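Local structure of uncharacterized protein (Eubacterium siraeum, 4OBM) at residues I98-S103 with N198-N203; T115-P120 with Q141-E146; F176-F181 with K224-D229. The protein is of unknown function but, as a LytR-CpsA-Psr family member named a putative transcription regulator, probably helps attach glycopolymers to the cell wall. All coordinates share one frame; numbering follows the deposited sequence.

Interaction 1. Residues I98-S103 with N198-N203; sequences IRFTKS and NFTNTN
Two donors grip the carbonyl oxygen Arg-99 O: a water, whose oxygen is 2.7 Å from Arg-99 O and donates to it, and the amide of Asn-201, whose N is 3.5 Å from Arg-99 O in a weak, bent bond. The N-H of Asn-201 is shared weakly between Arg-99 O and this water, as the strands diverge toward Phe-100 and Thr-200. The motif is an antiparallel edge pairing: the two-residue strand 201-202, one residue after helix 186-199, closes one side of the mixed sheet against strand 94-100. Its firm bond is Arg-99 N to Asn-201 O, 2.8 Å long, straight (176°) and nearly along the C=O axis. Arg-99 and Asn-201 form the hydrogen-bonded pair, and both side chains leave with CG anti to the backbone N, so they run side by side. Asn-201 ND2 rests over a face of the guanidinium, 4.0 Å from Arg-99 CD, with amide and guanidinium planes turned 42° apart. The charged end itself is committed to Glu-79, through a salt bridge at NE. On the other face Ile-98 and Thr-202 make the non-hydrogen-bonded pair. Thr-202 OG1 comes alongside Ile-98 CG1 at 3.7 Å, while Thr-202 OG1 has its polar partners in Tyr-97 O and Ile-204 N. Thr-200, the first residue to leave helical geometry, has OG1 between its backbone N and carbonyl carbon (chi1 75°), where it bonds back to Ile-196 O. That places Thr-200 OG1 3.4 Å from Ile-98 CG2, the two side chains crossing obliquely. The CG2 branch of Ile-98, anti to the backbone N, also sits over one face of the Phe-100 ring, 3.6 Å above its plane and offset toward the rim. Phe-100 CE1 in turn meets Thr-200 CG2 obliquely at 4.2 Å.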
# COMPACT_ATOMS: atom_id res chain seq x y z
N ILE A 98 6.44 5.82 3.22
CA ILE A 98 5.95 6.03 4.59
C ILE A 98 6.32 4.79 5.41
O ILE A 98 5.87 3.70 5.08
CB ILE A 98 4.42 6.35 4.73
CG1 ILE A 98 3.95 7.50 3.82
CG2 ILE A 98 4.06 6.62 6.23
CD1 ILE A 98 2.45 7.53 3.62
N ARG A 99 7.11 4.95 6.46
CA ARG A 99 7.36 3.81 7.34
C ARG A 99 6.51 4.00 8.56
O ARG A 99 6.74 4.94 9.34
CB ARG A 99 8.85 3.62 7.71
CG ARG A 99 9.03 2.52 8.77
CD ARG A 99 10.41 2.53 9.40
NE ARG A 99 11.42 2.28 8.39
CZ ARG A 99 12.69 2.01 8.63
NH1 ARG A 99 13.14 1.94 9.88
NH2 ARG A 99 13.52 1.81 7.62
N PHE A 100 5.51 3.14 8.70
CA PHE A 100 4.61 3.15 9.85
C PHE A 100 5.21 2.34 10.96
O PHE A 100 6.06 1.50 10.71
CB PHE A 100 3.24 2.55 9.48
CG PHE A 100 2.40 3.40 8.55
CD1 PHE A 100 1.66 4.47 9.05
CD2 PHE A 100 2.32 3.11 7.20
CE1 PHE A 100 0.89 5.26 8.19
CE2 PHE A 100 1.54 3.89 6.34
CZ PHE A 100 0.83 4.96 6.85
N THR A 101 4.73 2.56 12.19
CA THR A 101 5.06 1.72 13.34
C THR A 101 3.73 1.13 13.82
O THR A 101 2.67 1.54 13.33
CB THR A 101 5.78 2.49 14.43
OG1 THR A 101 4.86 3.44 14.95
CG2 THR A 101 7.10 3.15 13.93
N LYS A 102 3.76 0.23 14.82
CA LYS A 102 2.49 -0.30 15.35
C LYS A 102 1.61 0.87 15.80
O LYS A 102 0.43 0.93 15.47
CB LYS A 102 2.72 -1.30 16.50
CG LYS A 102 1.46 -1.66 17.27
CD LYS A 102 1.72 -2.72 18.28
CE LYS A 102 0.46 -3.03 19.07
NZ LYS A 102 0.65 -4.22 19.94
N SER A 103 2.25 1.84 16.49
CA SER A 103 1.64 3.03 17.05
C SER A 103 1.06 3.99 15.97
O SER A 103 -0.10 4.37 16.08
CB SER A 103 2.66 3.76 17.91
OG SER A 103 2.09 4.90 18.53
N ASN A 198 3.80 14.83 10.04
CA ASN A 198 4.32 15.18 11.35
C ASN A 198 4.64 14.01 12.28
O ASN A 198 5.42 14.22 13.20
CB ASN A 198 3.37 16.16 12.07
CG ASN A 198 3.27 17.52 11.41
OD1 ASN A 198 4.15 18.37 11.52
ND2 ASN A 198 2.19 17.77 10.69
N PHE A 199 4.06 12.82 12.10
CA PHE A 199 4.31 11.78 13.09
C PHE A 199 4.81 10.44 12.52
O PHE A 199 5.13 9.53 13.29
CB PHE A 199 3.04 11.57 13.96
CG PHE A 199 2.75 12.80 14.80
CD1 PHE A 199 3.45 13.04 15.99
CD2 PHE A 199 1.86 13.78 14.36
CE1 PHE A 199 3.22 14.19 16.74
CE2 PHE A 199 1.64 14.94 15.11
CZ PHE A 199 2.31 15.13 16.29
N THR A 200 4.93 10.32 11.20
CA THR A 200 5.43 9.10 10.62
C THR A 200 6.82 9.35 10.03
O THR A 200 7.16 10.49 9.72
CB THR A 200 4.46 8.51 9.57
OG1 THR A 200 4.54 9.26 8.35
CG2 THR A 200 3.03 8.40 10.07
N ASN A 201 7.61 8.27 9.87
CA ASN A 201 8.90 8.31 9.21
C ASN A 201 8.62 8.38 7.70
O ASN A 201 8.26 7.37 7.10
CB ASN A 201 9.73 7.07 9.60
CG ASN A 201 11.15 7.05 9.08
OD1 ASN A 201 11.53 7.75 8.14
ND2 ASN A 201 11.96 6.20 9.68
N THR A 202 8.71 9.57 7.10
CA THR A 202 8.38 9.72 5.68
C THR A 202 9.23 10.80 5.00
O THR A 202 9.78 11.66 5.68
CB THR A 202 6.85 10.01 5.52
OG1 THR A 202 6.52 10.10 4.13
CG2 THR A 202 6.38 11.28 6.25
N ASN A 203 9.32 10.76 3.65
CA ASN A 203 10.03 11.79 2.90
C ASN A 203 9.00 12.56 2.05
O ASN A 203 9.37 13.29 1.13
CB ASN A 203 11.16 11.21 2.04
CG ASN A 203 10.69 10.25 0.98
OD1 ASN A 203 9.63 9.64 1.08
ND2 ASN A 203 11.49 10.09 -0.05
O HOH W 1 5.83 5.93 11.64

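Interaction 2. Residues T115-P120 with Q141-E146; sequences TTLTVP and QIFTAE
With CG anti to the carbonyl carbon in both Leu-117 (chi1 -48°) and Phe-143 (chi1 -79°), the two side chains cross at about a right angle on one face of an antiparallel two-stranded ribbon, strand 115-119 against strand 141-143. Leu-117 CD1 lies over the Phe-143 ring as a CH-pi contact, 4.0 Å from the centroid and only 18° off the ring normal. Val-119 turns its CG2 beside the backbone N and so meets the ring at the edge, 3.7 Å from Phe-143 CZ. Tyr-151 of helix 145-152 also meets the Phe-143 ring, so ribbon and helix share a hydrophobic face. The opposite face carries Thr-116 and Ile-142, which lie side by side with Thr-116 OG1 against Ile-142 CG1. Four backbone bonds hold the register. Leu-117 and Gln-141 exchange two, with Leu-117 N in the carbonyl plane of Gln-141 O and Gln-141 N above that of Leu-117 O. Thr-115 and Phe-143 are less even: Phe-143 N reaches Thr-115 O at 2.7 Å, whereas Thr-115 N is 3.3 Å from Phe-143 O. The side-chain NE2 of Gln-141 donates to Gly-139 O and Lys-137 O, which leaves NE2 packed 3.6 Å from Val-119 CG2. Beside the non-hydrogen-bonded pair of Thr-116 and Ile-142, Thr-116 CA makes a CA-H...O contact of 3.2 Å with Gln-141 O.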
# COMPACT_ATOMS: atom_id res chain seq x y z
N THR A 115 -13.23 -0.37 9.66
CA THR A 115 -13.43 -1.12 8.42
C THR A 115 -14.26 -2.37 8.71
O THR A 115 -14.05 -3.05 9.72
CB THR A 115 -12.08 -1.44 7.75
OG1 THR A 115 -11.28 -0.27 7.69
CG2 THR A 115 -12.24 -1.97 6.33
N THR A 116 -15.22 -2.67 7.82
CA THR A 116 -16.08 -3.85 7.90
C THR A 116 -15.47 -4.94 7.00
O THR A 116 -15.29 -4.73 5.81
CB THR A 116 -17.52 -3.48 7.53
OG1 THR A 116 -18.04 -2.67 8.58
CG2 THR A 116 -18.40 -4.69 7.35
N LEU A 117 -15.10 -6.08 7.61
CA LEU A 117 -14.44 -7.19 6.90
C LEU A 117 -15.11 -8.51 7.17
O LEU A 117 -15.56 -8.77 8.29
CB LEU A 117 -12.95 -7.30 7.31
CG LEU A 117 -12.11 -6.02 7.30
CD1 LEU A 117 -10.88 -6.17 8.19
CD2 LEU A 117 -11.73 -5.62 5.88
N THR A 118 -15.12 -9.38 6.15
CA THR A 118 -15.65 -10.74 6.26
C THR A 118 -14.49 -11.68 6.56
O THR A 118 -13.64 -11.91 5.70
CB THR A 118 -16.44 -11.13 5.00
OG1 THR A 118 -17.51 -10.21 4.82
CG2 THR A 118 -17.00 -12.56 5.08
N VAL A 119 -14.45 -12.21 7.79
CA VAL A 119 -13.45 -13.19 8.22
C VAL A 119 -13.94 -14.58 7.72
O VAL A 119 -15.05 -15.00 8.08
CB VAL A 119 -13.17 -13.13 9.75
CG1 VAL A 119 -12.13 -14.17 10.16
CG2 VAL A 119 -12.70 -11.73 10.16
N PRO A 120 -13.19 -15.24 6.79
CA PRO A 120 -13.67 -16.50 6.19
C PRO A 120 -13.83 -17.65 7.19
O PRO A 120 -14.78 -18.43 7.04
CB PRO A 120 -12.60 -16.84 5.13
CG PRO A 120 -11.39 -16.08 5.55
CD PRO A 120 -11.89 -14.82 6.21
N GLN A 141 -17.78 -8.25 10.15
CA GLN A 141 -17.65 -7.53 11.42
C GLN A 141 -17.01 -6.16 11.26
O GLN A 141 -16.22 -5.96 10.33
CB GLN A 141 -16.78 -8.36 12.39
CG GLN A 141 -17.33 -9.73 12.78
CD GLN A 141 -16.22 -10.65 13.22
OE1 GLN A 141 -15.95 -10.80 14.41
NE2 GLN A 141 -15.55 -11.29 12.27
N ILE A 142 -17.28 -5.24 12.23
CA ILE A 142 -16.76 -3.87 12.26
C ILE A 142 -15.49 -3.87 13.06
O ILE A 142 -15.52 -4.11 14.27
CB ILE A 142 -17.81 -2.84 12.82
CG1 ILE A 142 -19.11 -2.84 11.98
CG2 ILE A 142 -17.19 -1.42 12.86
CD1 ILE A 142 -20.39 -2.44 12.75
N PHE A 143 -14.36 -3.57 12.40
CA PHE A 143 -13.06 -3.60 13.05
C PHE A 143 -12.59 -2.23 13.52
O PHE A 143 -12.47 -1.32 12.70
CB PHE A 143 -12.00 -4.21 12.11
CG PHE A 143 -11.99 -5.72 12.01
CD1 PHE A 143 -12.99 -6.39 11.31
CD2 PHE A 143 -10.95 -6.46 12.56
CE1 PHE A 143 -12.99 -7.79 11.22
CE2 PHE A 143 -10.94 -7.86 12.46
CZ PHE A 143 -11.97 -8.51 11.80
N THR A 144 -12.29 -2.09 14.82
CA THR A 144 -11.72 -0.86 15.37
C THR A 144 -10.20 -0.89 15.09
O THR A 144 -9.70 -1.93 14.65
CB THR A 144 -12.07 -0.66 16.85
OG1 THR A 144 -11.67 -1.80 17.59
CG2 THR A 144 -13.55 -0.33 17.07
N ALA A 145 -9.50 0.24 15.28
CA ALA A 145 -8.06 0.43 15.02
C ALA A 145 -7.19 -0.74 15.50
O ALA A 145 -6.48 -1.31 14.67
CB ALA A 145 -7.59 1.71 15.67
N GLU A 146 -7.24 -1.07 16.82
CA GLU A 146 -6.43 -2.13 17.42
C GLU A 146 -6.79 -3.54 16.89
O GLU A 146 -5.90 -4.37 16.75
CB GLU A 146 -6.53 -2.11 18.95
CG GLU A 146 -5.82 -0.92 19.58
CD GLU A 146 -5.94 -0.80 21.08
OE1 GLU A 146 -5.63 -1.79 21.79
OE2 GLU A 146 -6.32 0.29 21.56

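Interaction 3. Residues F176-F181 with K224-D229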
# COMPACT_ATOMS: atom_id res chain seq x y z
N PHE A 176 -10.38 -0.78 3.57
CA PHE A 176 -10.14 0.43 4.40
C PHE A 176 -10.18 1.72 3.55
O PHE A 176 -10.77 2.71 3.99
CB PHE A 176 -8.78 0.30 5.14
CG PHE A 176 -8.34 1.55 5.87
CD1 PHE A 176 -9.01 1.99 7.01
CD2 PHE A 176 -7.26 2.30 5.41
CE1 PHE A 176 -8.62 3.16 7.67
CE2 PHE A 176 -6.88 3.47 6.07
CZ PHE A 176 -7.55 3.89 7.20
N ILE A 177 -9.58 1.69 2.35
CA ILE A 177 -9.53 2.84 1.43
C ILE A 177 -10.93 3.09 0.83
O ILE A 177 -11.36 4.24 0.76
CB ILE A 177 -8.44 2.67 0.33
CG1 ILE A 177 -7.02 2.74 0.95
CG2 ILE A 177 -8.60 3.74 -0.79
CD1 ILE A 177 -5.88 2.13 0.09
N ASP A 178 -11.62 2.03 0.38
CA ASP A 178 -12.96 2.13 -0.21
C ASP A 178 -14.03 2.58 0.77
O ASP A 178 -14.88 3.39 0.40
CB ASP A 178 -13.37 0.78 -0.80
CG ASP A 178 -12.61 0.38 -2.05
OD1 ASP A 178 -11.90 1.25 -2.62
OD2 ASP A 178 -12.77 -0.77 -2.49
N GLN A 179 -14.02 2.05 1.99
CA GLN A 179 -15.07 2.37 2.96
C GLN A 179 -14.90 3.72 3.65
O GLN A 179 -15.90 4.26 4.15
CB GLN A 179 -15.16 1.29 4.03
CG GLN A 179 -15.71 -0.03 3.50
CD GLN A 179 -15.40 -1.16 4.42
OE1 GLN A 179 -15.34 -1.00 5.64
NE2 GLN A 179 -15.22 -2.35 3.86
N ASN A 180 -13.67 4.26 3.71
CA ASN A 180 -13.41 5.50 4.45
C ASN A 180 -12.83 6.64 3.63
O ASN A 180 -12.71 7.73 4.19
CB ASN A 180 -12.46 5.23 5.60
CG ASN A 180 -13.00 4.30 6.63
OD1 ASN A 180 -13.91 4.65 7.39
ND2 ASN A 180 -12.44 3.11 6.68
N PHE A 181 -12.43 6.42 2.37
CA PHE A 181 -11.85 7.53 1.59
C PHE A 181 -12.75 7.97 0.47
O PHE A 181 -12.65 9.12 0.05
CB PHE A 181 -10.45 7.20 1.03
CG PHE A 181 -9.35 7.23 2.05
CD1 PHE A 181 -9.17 6.19 2.95
CD2 PHE A 181 -8.45 8.30 2.09
CE1 PHE A 181 -8.14 6.22 3.89
CE2 PHE A 181 -7.41 8.32 3.02
CZ PHE A 181 -7.26 7.28 3.91
N LYS A 224 -18.25 5.69 -7.22
CA LYS A 224 -17.67 4.36 -7.27
C LYS A 224 -17.80 3.63 -5.95
O LYS A 224 -17.63 4.23 -4.88
CB LYS A 224 -16.18 4.43 -7.66
CG LYS A 224 -15.91 4.52 -9.15
CD LYS A 224 -14.40 4.58 -9.44
CE LYS A 224 -13.90 3.39 -10.22
NZ LYS A 224 -12.41 3.32 -10.24
N SER A 225 -18.05 2.31 -6.01
CA SER A 225 -18.10 1.46 -4.83
C SER A 225 -16.67 1.12 -4.43
O SER A 225 -16.40 0.83 -3.26
CB SER A 225 -18.90 0.19 -5.11
OG SER A 225 -20.25 0.53 -5.35
N SER A 226 -15.75 1.17 -5.41
CA SER A 226 -14.34 0.89 -5.19
C SER A 226 -13.40 1.77 -6.02
O SER A 226 -13.63 2.00 -7.22
CB SER A 226 -14.05 -0.58 -5.47
OG SER A 226 -12.72 -0.92 -5.09
N VAL A 227 -12.32 2.22 -5.37
CA VAL A 227 -11.25 3.00 -5.99
C VAL A 227 -9.93 2.19 -5.84
O VAL A 227 -8.84 2.74 -5.99
CB VAL A 227 -11.12 4.44 -5.43
CG1 VAL A 227 -12.36 5.28 -5.78
CG2 VAL A 227 -10.85 4.44 -3.92
N THR A 228 -10.05 0.90 -5.55
CA THR A 228 -8.84 0.09 -5.37
C THR A 228 -8.82 -1.15 -6.25
O THR A 228 -9.82 -1.59 -6.80
CB THR A 228 -8.61 -0.27 -3.88
OG1 THR A 228 -9.78 -0.86 -3.30
CG2 THR A 228 -8.17 0.91 -3.06
N ASP A 229 -7.60 -1.67 -6.39
CA ASP A 229 -7.18 -2.87 -7.08
C ASP A 229 -5.88 -3.33 -6.46
O ASP A 229 -5.23 -2.57 -5.75
CB ASP A 229 -7.01 -2.60 -8.59
CG ASP A 229 -8.30 -2.73 -9.36
OD1 ASP A 229 -8.69 -3.89 -9.66
OD2 ASP A 229 -8.91 -1.69 -9.68
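The carboxylate of Asp-178 is the flat group that carries this contact, and it is approached over both faces: Val-227 N stands 44° out of the plane at OD1 and Ser-226 OG 29° out at OD2, both over one face, while Thr-228 OG1 comes over the other. Phe-176 O lies in plane at the edge of the Phe-181 ring, and the ring of Phe-176 meets that of Phe-109 edge-to-face. Asp-178 leaves another side of helix 164-181, CG beside its backbone N and anti to the carbonyl carbon (chi1 -71°). Its shortest bond comes from Ser-226 OG, 2.6 Å from Asp-178 OD2. Val-227 N gives a well-aligned one to Asp-178 OD1 at 2.9 Å. Thr-228 meets the acid tip to tip, its OG1 3.1 Å from both Asp-178 OD1 and Asp-178 OD2; both approaches are weak, and the single proton of this hydroxyl is not settled between the two oxygens, with Ser-174 O also a weak partner. Ser-226 OG is anti to its backbone N, where it also accepts from Thr-228 N at 3.3 Å. This is an ST turn, just where the loop enters strand 228-230, an outermost strand of the mixed sheet. Next to the polar group, Ile-177 packs apolar against the same loop: its CG2, anti to the backbone N, lies 3.9 Å from Val-227 CG2 and 3.7 Å from Thr-228 CG2. Those threonine and valine branches thus join the helix to the sheet edge, while backbone bonds of Val-227 and Asp-229 to Phe-53 attach the loop to strand 52-58. A carboxylate that accepts protons from a serine hydroxyl and a backbone amide is probably kept ionised, and its charge in turn would hold the ST turn to the helix.

Interactions 1 and 3 sit at the two outermost strands of one mixed sheet, 201-202 and 228-230, centres about 22 Å apart; the consecutive helices 164-181 and 186-199 tie them together. Interaction 2 is a separate ribbon, its centre about 15 Å from that of interaction 3, and the two touch: Gln-179 OE1 is 2.7 Å from Thr-116 N, a probable hydrogen bond. Helix 102-112 leads from interaction 1 to interaction 2; the nearest atoms of the two are about 7 Å apart, without touching. Bound glycols, probably from the crystallisation liquor though they may mark a pocket, approach side chains: pentaethylene glycol Phe-100 (about 4 Å) and Ile-177 (about 5 Å), tetraethylene glycol Ile-98 (about 4 Å).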